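Local coordinates for protein 3-hydroxyisobutyrate dehydrogenase (Thermus thermophilus, PDB 2CVZ) that catalyses the NADP-dependent oxidation of 3-hydroxyisobutyrate, a step of valine catabolism, with the cofactor bound to a Rossmann-type domain, at residues K3-L9 with F24-N30; A166-A170 with D235-A239; L229-V233 with Y260-K264. All coordinates share one frame; numbering follows the deposited sequence.

Contact 1 of 3, residues K3-L9 with F24-N30. With NDP (NADPH dihydro-nicotinamide-adenine-dinucleotide phosphate), chain G.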
loop_
_atom_site.group_PDB
_atom_site.type_symbol
_atom_site.label_atom_id
_atom_site.label_comp_id
_atom_site.label_asym_id
_atom_site.label_seq_id
_atom_site.Cartn_x
_atom_site.Cartn_y
_atom_site.Cartn_z
ATOM N N LYS C 3 -47.479 -18.590 3.641
ATOM C CA LYS C 3 -47.117 -17.188 3.553
ATOM C C LYS C 3 -45.588 -16.932 3.697
ATOM O O LYS C 3 -44.860 -17.855 4.061
ATOM C CB LYS C 3 -47.772 -16.382 4.722
ATOM C CG LYS C 3 -49.290 -16.352 4.668
ATOM C CD LYS C 3 -49.830 -15.354 5.678
ATOM C CE LYS C 3 -51.344 -15.245 5.619
ATOM N NZ LYS C 3 -51.835 -14.158 6.513
ATOM N N VAL C 4 -45.128 -15.727 3.385
ATOM C CA VAL C 4 -43.719 -15.402 3.516
ATOM C C VAL C 4 -43.670 -14.200 4.447
ATOM O O VAL C 4 -44.689 -13.546 4.676
ATOM C CB VAL C 4 -43.076 -15.052 2.154
ATOM C CG1 VAL C 4 -43.177 -16.251 1.218
ATOM C CG2 VAL C 4 -43.757 -13.833 1.546
ATOM N N ALA C 5 -42.501 -13.919 5.006
ATOM C CA ALA C 5 -42.375 -12.791 5.916
ATOM C C ALA C 5 -41.030 -12.131 5.706
ATOM O O ALA C 5 -40.070 -12.791 5.317
ATOM C CB ALA C 5 -42.512 -13.265 7.358
ATOM N N PHE C 6 -40.963 -10.828 5.958
ATOM C CA PHE C 6 -39.713 -10.102 5.788
ATOM C C PHE C 6 -39.391 -9.301 7.044
ATOM O O PHE C 6 -40.259 -8.626 7.606
ATOM C CB PHE C 6 -39.805 -9.153 4.591
ATOM C CG PHE C 6 -38.468 -8.786 4.006
ATOM C CD1 PHE C 6 -37.988 -9.440 2.874
ATOM C CD2 PHE C 6 -37.676 -7.806 4.599
ATOM C CE1 PHE C 6 -36.735 -9.123 2.342
ATOM C CE2 PHE C 6 -36.424 -7.482 4.075
ATOM C CZ PHE C 6 -35.954 -8.141 2.945
ATOM N N ILE C 7 -38.137 -9.383 7.477
ATOM C CA ILE C 7 -37.678 -8.664 8.658
ATOM C C ILE C 7 -36.585 -7.680 8.262
ATOM O O ILE C 7 -35.596 -8.067 7.640
ATOM C CB ILE C 7 -37.101 -9.633 9.714
ATOM C CG1 ILE C 7 -38.198 -10.571 10.219
ATOM C CG2 ILE C 7 -36.480 -8.843 10.856
ATOM C CD1 ILE C 7 -37.690 -11.676 11.124
ATOM N N GLY C 8 -36.767 -6.413 8.623
ATOM C CA GLY C 8 -35.777 -5.403 8.295
ATOM C C GLY C 8 -36.130 -4.641 7.035
ATOM O O GLY C 8 -35.624 -4.937 5.952
ATOM N N LEU C 9 -37.000 -3.645 7.177
ATOM C CA LEU C 9 -37.431 -2.841 6.040
ATOM C C LEU C 9 -36.552 -1.608 5.860
ATOM O O LEU C 9 -37.016 -0.476 5.997
ATOM C CB LEU C 9 -38.895 -2.426 6.230
ATOM C CG LEU C 9 -39.851 -3.585 6.533
ATOM C CD1 LEU C 9 -41.254 -3.048 6.778
ATOM C CD2 LEU C 9 -39.853 -4.572 5.368
ATOM N N PHE C 24 -46.866 -12.681 -3.102
ATOM C CA PHE C 24 -47.389 -13.655 -2.139
ATOM C C PHE C 24 -47.934 -12.961 -0.895
ATOM O O PHE C 24 -47.611 -11.801 -0.630
ATOM C CB PHE C 24 -46.272 -14.585 -1.642
ATOM C CG PHE C 24 -45.319 -15.039 -2.705
ATOM C CD1 PHE C 24 -45.666 -16.055 -3.585
ATOM C CD2 PHE C 24 -44.055 -14.467 -2.803
ATOM C CE1 PHE C 24 -44.762 -16.501 -4.550
ATOM C CE2 PHE C 24 -43.146 -14.904 -3.761
ATOM C CZ PHE C 24 -43.499 -15.923 -4.634
ATOM N N PRO C 25 -48.766 -13.669 -0.108
ATOM C CA PRO C 25 -49.302 -13.061 1.115
ATOM C C PRO C 25 -48.045 -12.833 1.954
ATOM O O PRO C 25 -47.335 -13.791 2.274
ATOM C CB PRO C 25 -50.182 -14.167 1.694
ATOM C CG PRO C 25 -50.635 -14.915 0.471
ATOM C CD PRO C 25 -49.365 -14.994 -0.343
ATOM N N THR C 26 -47.762 -11.584 2.306
ATOM C CA THR C 26 -46.537 -11.285 3.036
ATOM C C THR C 26 -46.693 -10.545 4.354
ATOM O O THR C 26 -47.383 -9.530 4.435
ATOM C CB THR C 26 -45.577 -10.465 2.140
ATOM O OG1 THR C 26 -45.337 -11.175 0.920
ATOM C CG2 THR C 26 -44.253 -10.217 2.848
ATOM N N LEU C 27 -46.029 -11.064 5.383
ATOM C CA LEU C 27 -46.039 -10.445 6.700
ATOM C C LEU C 27 -44.728 -9.674 6.827
ATOM O O LEU C 27 -43.676 -10.164 6.416
ATOM C CB LEU C 27 -46.102 -11.510 7.799
ATOM C CG LEU C 27 -47.246 -12.526 7.775
ATOM C CD1 LEU C 27 -47.171 -13.376 9.037
ATOM C CD2 LEU C 27 -48.592 -11.811 7.694
ATOM N N VAL C 28 -44.783 -8.465 7.373
ATOM C CA VAL C 28 -43.565 -7.685 7.536
ATOM C C VAL C 28 -43.436 -7.116 8.940
ATOM O O VAL C 28 -44.431 -6.826 9.608
ATOM C CB VAL C 28 -43.480 -6.512 6.521
ATOM C CG1 VAL C 28 -43.361 -7.052 5.105
ATOM C CG2 VAL C 28 -44.707 -5.614 6.645
ATOM N N TRP C 29 -42.193 -6.980 9.388
ATOM C CA TRP C 29 -41.905 -6.425 10.700
ATOM C C TRP C 29 -40.641 -5.594 10.607
ATOM O O TRP C 29 -39.721 -5.929 9.857
ATOM C CB TRP C 29 -41.693 -7.529 11.737
ATOM C CG TRP C 29 -41.317 -6.986 13.089
ATOM C CD1 TRP C 29 -42.169 -6.576 14.076
ATOM C CD2 TRP C 29 -39.991 -6.749 13.581
ATOM N NE1 TRP C 29 -41.454 -6.100 15.153
ATOM C CE2 TRP C 29 -40.116 -6.194 14.874
ATOM C CE3 TRP C 29 -38.707 -6.950 13.054
ATOM C CZ2 TRP C 29 -39.003 -5.838 15.650
ATOM C CZ3 TRP C 29 -37.599 -6.596 13.825
ATOM C CH2 TRP C 29 -37.759 -6.047 15.111
ATOM N N ASN C 30 -40.607 -4.506 11.366
ATOM C CA ASN C 30 -39.453 -3.626 11.405
ATOM C C ASN C 30 -39.343 -3.053 12.813
ATOM O O ASN C 30 -40.357 -2.767 13.453
ATOM C CB ASN C 30 -39.602 -2.486 10.394
ATOM C CG ASN C 30 -38.321 -1.692 10.222
ATOM O OD1 ASN C 30 -37.305 -2.226 9.779
ATOM N ND2 ASN C 30 -38.362 -0.411 10.575
HETATM P PA NDP G . -30.385 0.172 6.404
HETATM O O1A NDP G . -31.133 0.989 5.486
HETATM O O2A NDP G . -29.415 0.731 7.410
HETATM O O5B NDP G . -31.497 -0.750 7.176
HETATM C C5B NDP G . -31.080 -1.655 8.205
HETATM C C4B NDP G . -32.382 -2.307 8.648
HETATM O O4B NDP G . -32.022 -3.205 9.732
HETATM C C3B NDP G . -33.466 -1.409 9.149
HETATM O O3B NDP G . -34.753 -1.952 8.754
HETATM C C2B NDP G . -33.340 -1.445 10.623
HETATM O O2B NDP G . -34.466 -1.058 11.415
HETATM C C1B NDP G . -32.847 -2.844 10.829
HETATM N N9A NDP G . -32.111 -3.006 12.112
HETATM C C8A NDP G . -30.901 -2.396 12.520
HETATM N N7A NDP G . -30.558 -2.794 13.730
HETATM C C5A NDP G . -31.527 -3.667 14.140
HETATM C C6A NDP G . -31.739 -4.425 15.314
HETATM N N6A NDP G . -30.868 -4.360 16.322
HETATM N N1A NDP G . -32.835 -5.219 15.406
HETATM C C2A NDP G . -33.716 -5.282 14.381
HETATM N N3A NDP G . -33.609 -4.608 13.231
HETATM C C4A NDP G . -32.480 -3.808 13.170
HETATM O O3 NDP G . -29.611 -0.958 5.630
HETATM P PN NDP G . -29.448 -1.432 4.113
HETATM O O1N NDP G . -28.852 -0.310 3.381
HETATM O O2N NDP G . -30.812 -1.943 3.755
HETATM O O5D NDP G . -28.494 -2.697 4.306
HETATM C C5D NDP G . -28.935 -3.911 4.997
HETATM C C4D NDP G . -27.983 -5.061 4.549
HETATM O O4D NDP G . -27.975 -5.082 3.124
HETATM C C3D NDP G . -26.529 -4.799 4.956
HETATM O O3D NDP G . -25.928 -6.036 5.362
HETATM C C2D NDP G . -25.901 -4.185 3.733
HETATM O O2D NDP G . -24.492 -4.309 3.806
HETATM C C1D NDP G . -26.629 -5.077 2.642
HETATM N N1N NDP G . -26.651 -4.492 1.266
HETATM C C2N NDP G . -26.912 -3.100 1.129
HETATM C C3N NDP G . -26.939 -2.581 -0.230
HETATM C C7N NDP G . -27.210 -1.160 -0.467
HETATM O O7N NDP G . -26.939 -0.582 -1.541
HETATM N N7N NDP G . -27.793 -0.412 0.489
HETATM C C4N NDP G . -26.711 -3.462 -1.296
HETATM C C5N NDP G . -26.463 -4.795 -1.134
HETATM C C6N NDP G . -26.433 -5.313 0.145
HETATM P P2B NDP G . -34.870 0.416 11.693
HETATM O O1X NDP G . -35.607 0.315 12.968
HETATM O O2X NDP G . -35.704 0.901 10.559
HETATM O O3X NDP G . -33.615 1.274 11.844
#

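Contact 2 of 3, residues A166-A170 with D235-A239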
loop_
_atom_site.group_PDB
_atom_site.type_symbol
_atom_site.label_atom_id
_atom_site.label_comp_id
_atom_site.label_asym_id
_atom_site.label_seq_id
_atom_site.Cartn_x
_atom_site.Cartn_y
_atom_site.Cartn_z
ATOM N N ALA C 166 -18.843 -10.563 -0.024
ATOM C CA ALA C 166 -17.771 -9.767 0.562
ATOM C C ALA C 166 -16.690 -9.462 -0.466
ATOM O O ALA C 166 -16.219 -8.330 -0.566
ATOM C CB ALA C 166 -17.167 -10.495 1.766
ATOM N N ILE C 167 -16.291 -10.470 -1.232
ATOM C CA ILE C 167 -15.269 -10.258 -2.242
ATOM C C ILE C 167 -15.787 -9.320 -3.328
ATOM O O ILE C 167 -15.062 -8.452 -3.804
ATOM C CB ILE C 167 -14.809 -11.600 -2.860
ATOM C CG1 ILE C 167 -14.050 -12.410 -1.806
ATOM C CG2 ILE C 167 -13.914 -11.351 -4.062
ATOM C CD1 ILE C 167 -12.859 -11.669 -1.205
ATOM N N ASN C 168 -17.047 -9.487 -3.718
ATOM C CA ASN C 168 -17.623 -8.615 -4.737
ATOM C C ASN C 168 -17.536 -7.156 -4.289
ATOM O O ASN C 168 -17.138 -6.282 -5.060
ATOM C CB ASN C 168 -19.090 -8.968 -4.992
ATOM C CG ASN C 168 -19.791 -7.935 -5.854
ATOM O OD1 ASN C 168 -19.587 -7.876 -7.068
ATOM N ND2 ASN C 168 -20.609 -7.095 -5.221
ATOM N N ASN C 169 -17.909 -6.890 -3.043
ATOM C CA ASN C 169 -17.861 -5.522 -2.542
ATOM C C ASN C 169 -16.435 -5.024 -2.366
ATOM O O ASN C 169 -16.184 -3.824 -2.435
ATOM C CB ASN C 169 -18.659 -5.405 -1.245
ATOM C CG ASN C 169 -20.142 -5.185 -1.505
ATOM O OD1 ASN C 169 -20.711 -5.763 -2.437
ATOM N ND2 ASN C 169 -20.772 -4.357 -0.687
ATOM N N ALA C 170 -15.497 -5.939 -2.146
ATOM C CA ALA C 170 -14.102 -5.537 -2.025
ATOM C C ALA C 170 -13.649 -5.069 -3.412
ATOM O O ALA C 170 -12.912 -4.094 -3.541
ATOM C CB ALA C 170 -13.244 -6.707 -1.554
ATOM N N ASP C 235 -18.341 -4.664 5.190
ATOM C CA ASP C 235 -18.186 -5.686 4.155
ATOM C C ASP C 235 -16.710 -5.954 3.884
ATOM O O ASP C 235 -16.295 -7.105 3.749
ATOM C CB ASP C 235 -18.851 -5.254 2.844
ATOM C CG ASP C 235 -20.353 -5.141 2.961
ATOM O OD1 ASP C 235 -20.943 -5.875 3.778
ATOM O OD2 ASP C 235 -20.943 -4.331 2.214
ATOM N N LEU C 236 -15.922 -4.886 3.786
ATOM C CA LEU C 236 -14.491 -5.039 3.547
ATOM C C LEU C 236 -13.885 -5.832 4.703
ATOM O O LEU C 236 -12.952 -6.612 4.513
ATOM C CB LEU C 236 -13.821 -3.664 3.419
ATOM C CG LEU C 236 -14.122 -2.930 2.101
ATOM C CD1 LEU C 236 -13.683 -1.475 2.175
ATOM C CD2 LEU C 236 -13.416 -3.645 0.963
ATOM N N GLY C 237 -14.435 -5.637 5.900
ATOM C CA GLY C 237 -13.950 -6.362 7.061
ATOM C C GLY C 237 -14.186 -7.851 6.879
ATOM O O GLY C 237 -13.339 -8.678 7.218
ATOM N N ILE C 238 -15.348 -8.194 6.333
ATOM C CA ILE C 238 -15.690 -9.590 6.090
ATOM C C ILE C 238 -14.791 -10.138 4.984
ATOM O O ILE C 238 -14.364 -11.296 5.030
ATOM C CB ILE C 238 -17.175 -9.733 5.669
ATOM C CG1 ILE C 238 -18.079 -9.237 6.800
ATOM C CG2 ILE C 238 -17.493 -11.193 5.341
ATOM C CD1 ILE C 238 -19.557 -9.204 6.445
ATOM N N ALA C 239 -14.500 -9.301 3.993
ATOM C CA ALA C 239 -13.637 -9.712 2.893
ATOM C C ALA C 239 -12.233 -10.047 3.409
ATOM O O ALA C 239 -11.587 -10.968 2.908
ATOM C CB ALA C 239 -13.560 -8.613 1.847
#

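Contact 3 of 3, residues L229-V233 with Y260-K264. With NDP (NADPH dihydro-nicotinamide-adenine-dinucleotide phosphate), chain G.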
loop_
_atom_site.group_PDB
_atom_site.type_symbol
_atom_site.label_atom_id
_atom_site.label_comp_id
_atom_site.label_asym_id
_atom_site.label_seq_id
_atom_site.Cartn_x
_atom_site.Cartn_y
_atom_site.Cartn_z
ATOM N N LEU C 229 -21.572 4.148 4.037
ATOM C CA LEU C 229 -20.130 3.931 3.991
ATOM C C LEU C 229 -19.732 2.954 5.098
ATOM O O LEU C 229 -18.858 2.106 4.912
ATOM C CB LEU C 229 -19.401 5.270 4.175
ATOM C CG LEU C 229 -17.874 5.277 4.294
ATOM C CD1 LEU C 229 -17.257 4.589 3.085
ATOM C CD2 LEU C 229 -17.378 6.722 4.407
ATOM N N GLY C 230 -20.385 3.076 6.249
ATOM C CA GLY C 230 -20.093 2.197 7.368
ATOM C C GLY C 230 -20.328 0.735 7.032
ATOM O O GLY C 230 -19.587 -0.148 7.473
ATOM N N LEU C 231 -21.368 0.470 6.249
ATOM C CA LEU C 231 -21.679 -0.895 5.854
ATOM C C LEU C 231 -20.638 -1.424 4.868
ATOM O O LEU C 231 -20.270 -2.601 4.914
ATOM C CB LEU C 231 -23.077 -0.959 5.232
ATOM C CG LEU C 231 -24.237 -0.724 6.205
ATOM C CD1 LEU C 231 -25.559 -0.708 5.440
ATOM C CD2 LEU C 231 -24.246 -1.820 7.261
ATOM N N LEU C 232 -20.158 -0.563 3.977
ATOM C CA LEU C 232 -19.153 -0.998 3.013
ATOM C C LEU C 232 -17.874 -1.359 3.759
ATOM O O LEU C 232 -17.196 -2.318 3.409
ATOM C CB LEU C 232 -18.860 0.091 1.977
ATOM C CG LEU C 232 -17.784 -0.291 0.947
ATOM C CD1 LEU C 232 -18.165 -1.605 0.262
ATOM C CD2 LEU C 232 -17.626 0.814 -0.084
ATOM N N VAL C 233 -17.541 -0.591 4.790
ATOM C CA VAL C 233 -16.344 -0.896 5.562
ATOM C C VAL C 233 -16.564 -2.239 6.258
ATOM O O VAL C 233 -15.658 -3.070 6.326
ATOM C CB VAL C 233 -16.050 0.207 6.603
ATOM C CG1 VAL C 233 -14.903 -0.221 7.513
ATOM C CG2 VAL C 233 -15.682 1.500 5.888
ATOM N N TYR C 260 -10.676 2.903 3.044
ATOM C CA TYR C 260 -12.092 3.151 3.295
ATOM C C TYR C 260 -12.333 3.388 4.780
ATOM O O TYR C 260 -13.279 4.078 5.154
ATOM C CB TYR C 260 -12.956 1.995 2.775
ATOM C CG TYR C 260 -13.293 2.152 1.307
ATOM C CD1 TYR C 260 -14.396 2.909 0.901
ATOM C CD2 TYR C 260 -12.477 1.599 0.322
ATOM C CE1 TYR C 260 -14.673 3.112 -0.452
ATOM C CE2 TYR C 260 -12.743 1.797 -1.031
ATOM C CZ TYR C 260 -13.842 2.554 -1.409
ATOM O OH TYR C 260 -14.102 2.751 -2.741
ATOM N N GLU C 261 -11.481 2.817 5.633
ATOM C CA GLU C 261 -11.622 3.046 7.069
ATOM C C GLU C 261 -11.333 4.527 7.303
ATOM O O GLU C 261 -12.004 5.180 8.102
ATOM C CB GLU C 261 -10.629 2.202 7.871
ATOM C CG GLU C 261 -10.735 2.423 9.388
ATOM C CD GLU C 261 -11.995 1.821 9.996
ATOM O OE1 GLU C 261 -12.594 2.457 10.888
ATOM O OE2 GLU C 261 -12.382 0.704 9.597
HETATM N N MSE C 262 -10.330 5.047 6.600
HETATM C CA MSE C 262 -9.960 6.458 6.711
HETATM C C MSE C 262 -11.155 7.316 6.320
HETATM O O MSE C 262 -11.497 8.281 7.004
HETATM C CB MSE C 262 -8.806 6.799 5.770
HETATM C CG MSE C 262 -7.505 6.078 6.046
HETATM SE SE MSE C 262 -6.226 6.547 4.688
HETATM C CE MSE C 262 -4.805 5.308 5.187
ATOM N N ALA C 263 -11.772 6.972 5.197
ATOM C CA ALA C 263 -12.927 7.723 4.731
ATOM C C ALA C 263 -14.029 7.696 5.788
ATOM O O ALA C 263 -14.637 8.725 6.085
ATOM C CB ALA C 263 -13.435 7.139 3.415
ATOM N N LYS C 264 -14.273 6.523 6.363
ATOM C CA LYS C 264 -15.309 6.370 7.375
ATOM C C LYS C 264 -15.025 7.228 8.602
ATOM O O LYS C 264 -15.931 7.834 9.171
ATOM C CB LYS C 264 -15.425 4.901 7.797
ATOM C CG LYS C 264 -16.436 4.654 8.909
ATOM C CD LYS C 264 -16.302 3.246 9.469
ATOM C CE LYS C 264 -17.205 3.042 10.672
ATOM N NZ LYS C 264 -16.977 1.715 11.319
HETATM P PA NDP G . -30.385 0.172 6.404
HETATM O O1A NDP G . -31.133 0.989 5.486
HETATM O O2A NDP G . -29.415 0.731 7.410
HETATM O O5B NDP G . -31.497 -0.750 7.176
HETATM C C5B NDP G . -31.080 -1.655 8.205
HETATM C C4B NDP G . -32.382 -2.307 8.648
HETATM O O4B NDP G . -32.022 -3.205 9.732
HETATM C C3B NDP G . -33.466 -1.409 9.149
HETATM O O3B NDP G . -34.753 -1.952 8.754
HETATM C C2B NDP G . -33.340 -1.445 10.623
HETATM O O2B NDP G . -34.466 -1.058 11.415
HETATM C C1B NDP G . -32.847 -2.844 10.829
HETATM N N9A NDP G . -32.111 -3.006 12.112
HETATM C C8A NDP G . -30.901 -2.396 12.520
HETATM N N7A NDP G . -30.558 -2.794 13.730
HETATM C C5A NDP G . -31.527 -3.667 14.140
HETATM C C6A NDP G . -31.739 -4.425 15.314
HETATM N N6A NDP G . -30.868 -4.360 16.322
HETATM N N1A NDP G . -32.835 -5.219 15.406
HETATM C C2A NDP G . -33.716 -5.282 14.381
HETATM N N3A NDP G . -33.609 -4.608 13.231
HETATM C C4A NDP G . -32.480 -3.808 13.170
HETATM O O3 NDP G . -29.611 -0.958 5.630
HETATM P PN NDP G . -29.448 -1.432 4.113
HETATM O O1N NDP G . -28.852 -0.310 3.381
HETATM O O2N NDP G . -30.812 -1.943 3.755
HETATM O O5D NDP G . -28.494 -2.697 4.306
HETATM C C5D NDP G . -28.935 -3.911 4.997
HETATM C C4D NDP G . -27.983 -5.061 4.549
HETATM O O4D NDP G . -27.975 -5.082 3.124
HETATM C C3D NDP G . -26.529 -4.799 4.956
HETATM O O3D NDP G . -25.928 -6.036 5.362
HETATM C C2D NDP G . -25.901 -4.185 3.733
HETATM O O2D NDP G . -24.492 -4.309 3.806
HETATM C C1D NDP G . -26.629 -5.077 2.642
HETATM N N1N NDP G . -26.651 -4.492 1.266
HETATM C C2N NDP G . -26.912 -3.100 1.129
HETATM C C3N NDP G . -26.939 -2.581 -0.230
HETATM C C7N NDP G . -27.210 -1.160 -0.467
HETATM O O7N NDP G . -26.939 -0.582 -1.541
HETATM N N7N NDP G . -27.793 -0.412 0.489
HETATM C C4N NDP G . -26.711 -3.462 -1.296
HETATM C C5N NDP G . -26.463 -4.795 -1.134
HETATM C C6N NDP G . -26.433 -5.313 0.145
HETATM P P2B NDP G . -34.870 0.416 11.693
HETATM O O1X NDP G . -35.607 0.315 12.968
HETATM O O2X NDP G . -35.704 0.901 10.559
HETATM O O3X NDP G . -33.615 1.274 11.844
HETATM O O HOH W 1 -18.010 -0.104 9.657
#

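Contact 1 of 3, residues K3-L9 with F24-N30
Asn30 OD1 is gripped twice: it accepts a bond of 3.0 Å from the backbone N of Leu9. The second comes from the ribose hydroxyl of the NADPH, with NDP O3B 2.8 Å from Asn30 OD1. The Leu9 N-H arrives from above the carbonyl plane, 42° out of it. On the other branch of the amide, Asn30 ND2 donates to O2X of the cofactor's 2'-phosphate at 3.0 Å, and it also binds Thr32 O, so the flat group is fixed in rotation. With CG anti to the backbone N (chi1 -170°), the Asn30 amide is swung off the strand end toward the ribose. Holding both the 3'-hydroxyl and the 2'-phosphate is consistent with the use of NADP. Behind it, strands 4-7 and 26-29 run parallel and are joined by a ladder of backbone bonds, of which Phe6 N to Leu27 O, 2.8 Å, is the shortest. On one face Ile7 CG2 meets the edge of the Trp29 ring at CE3, 3.7 Å away. On the other, Val4 CG2 presses on Thr26 OG1 at 3.2 Å, and the Leu9 side chain crosses that of Val28 at about a right angle. Gly8 probably opens the GxGxxG loop of the Rossmann fold, leading into helix 13-23. That helix packs on Phe6 and completes a beta-alpha-beta unit; strand 58-61 pairs with 4-7 on its other edge, and helix 34-43 covers Leu9.

Contact 2 of 3, residues A166-A170 with D235-A239
Ala166 and Ala239 bring the two helices together through small apolar contacts. The methyl of Ala239 sits 3.6 Å from Ala166 O and 3.9 Å from Ala170 CB, fitting over one turn of the other helix. Ala166 CB in turn meets Ile238 CG2 at 3.7 Å, a branch placed anti to the backbone N. Farther along, Leu236 reaches over with CD2, which lies 3.6 Å from Ala170 CA. With alanines at the crossing, the short helical segments approach to 8.0 Å between axes, at 115° between their directions. The polar contact lies beside this apolar patch: Asn169 ND2 is 2.9 Å from Asp235 OD2, with amide and carboxylate planes 82° apart. Asn169 OD1 accepts from Lys165 NZ and from Asn168 ND2, the latter bond being 3.1 Å. Were Asn169 replaced by an alanine, Lys165 NZ would probably lose this acceptor and Asp235 OD2 its close amide neighbour. Asn168 also bonds Gly205 N and Ser204 OG of the second subunit. The Asp235 side chain touches the bound NADPH, so the crossing of helices 160-188 and 229-243, in the all-helical part of the enzyme, places this aspartate at the edge of the cofactor pocket.

Contact 3 of 3, residues L229-V233 with Y260-K264
Leu229 and Val233, one turn apart, make the tight part of this contact against Tyr260, Ala263 and Lys264. Leu229 CD2 lies 3.6 Å from Lys264 CA and close to the Ala263 methyl. The other branch comes in the ring plane to the edge of Tyr260, with Leu229 CD1 4.0 Å from Tyr260 CD1. Leu232 CD2 adds a second branch to that ring, 3.8 Å from Tyr260 CE1. Val233 splits its work: CG2 rests 3.6 Å from Tyr260 O, and CG1, anti to the backbone N (chi1 173°), runs to 3.4 Å from Glu261 OE2. That carboxylate is paired outside the contact, with Arg257 and Arg265. The looser, partly exposed side is at Gly230, where Lys264 stretches out, extended beyond CG, and its CB and CD pass obliquely across Val233 CG2. A water molecule bridges Lys264 NZ and Gly230 O, each link 2.7 Å. The short helix segments run nearly antiparallel, 151° apart, with 9.6 Å between axes. Leu231 turns to the NADPH, and Tyr260 OH bonds Ala173 O of helix 160-188. Helices 229-243 and 251-267 thus pack side by side, with helix 276-284 against Tyr260 and Ala263.

All three contacts are largely buried, but they sit in two different parts of the fold. Contact 2 lies nearest the chain's centre; contacts 1 and 3 each have a more exposed end, at Pro25 and at Gly230 with Lys264. Contact 1 belongs to the nucleotide-binding sheet, on the opposite side of the centre from the other two, and is held by backbone bonds between strands. Contacts 2 and 3 are helix-helix crossings that share helix 229-243 and touch each other, Leu236 CD1 reaching Tyr260 CB at 3.6 Å. Alanines let contact 2 close in steeply, whereas leucine, valine and tyrosine side chains fill the wider gap of contact 3. NADPH spans both parts, its adenosine end at contact 1.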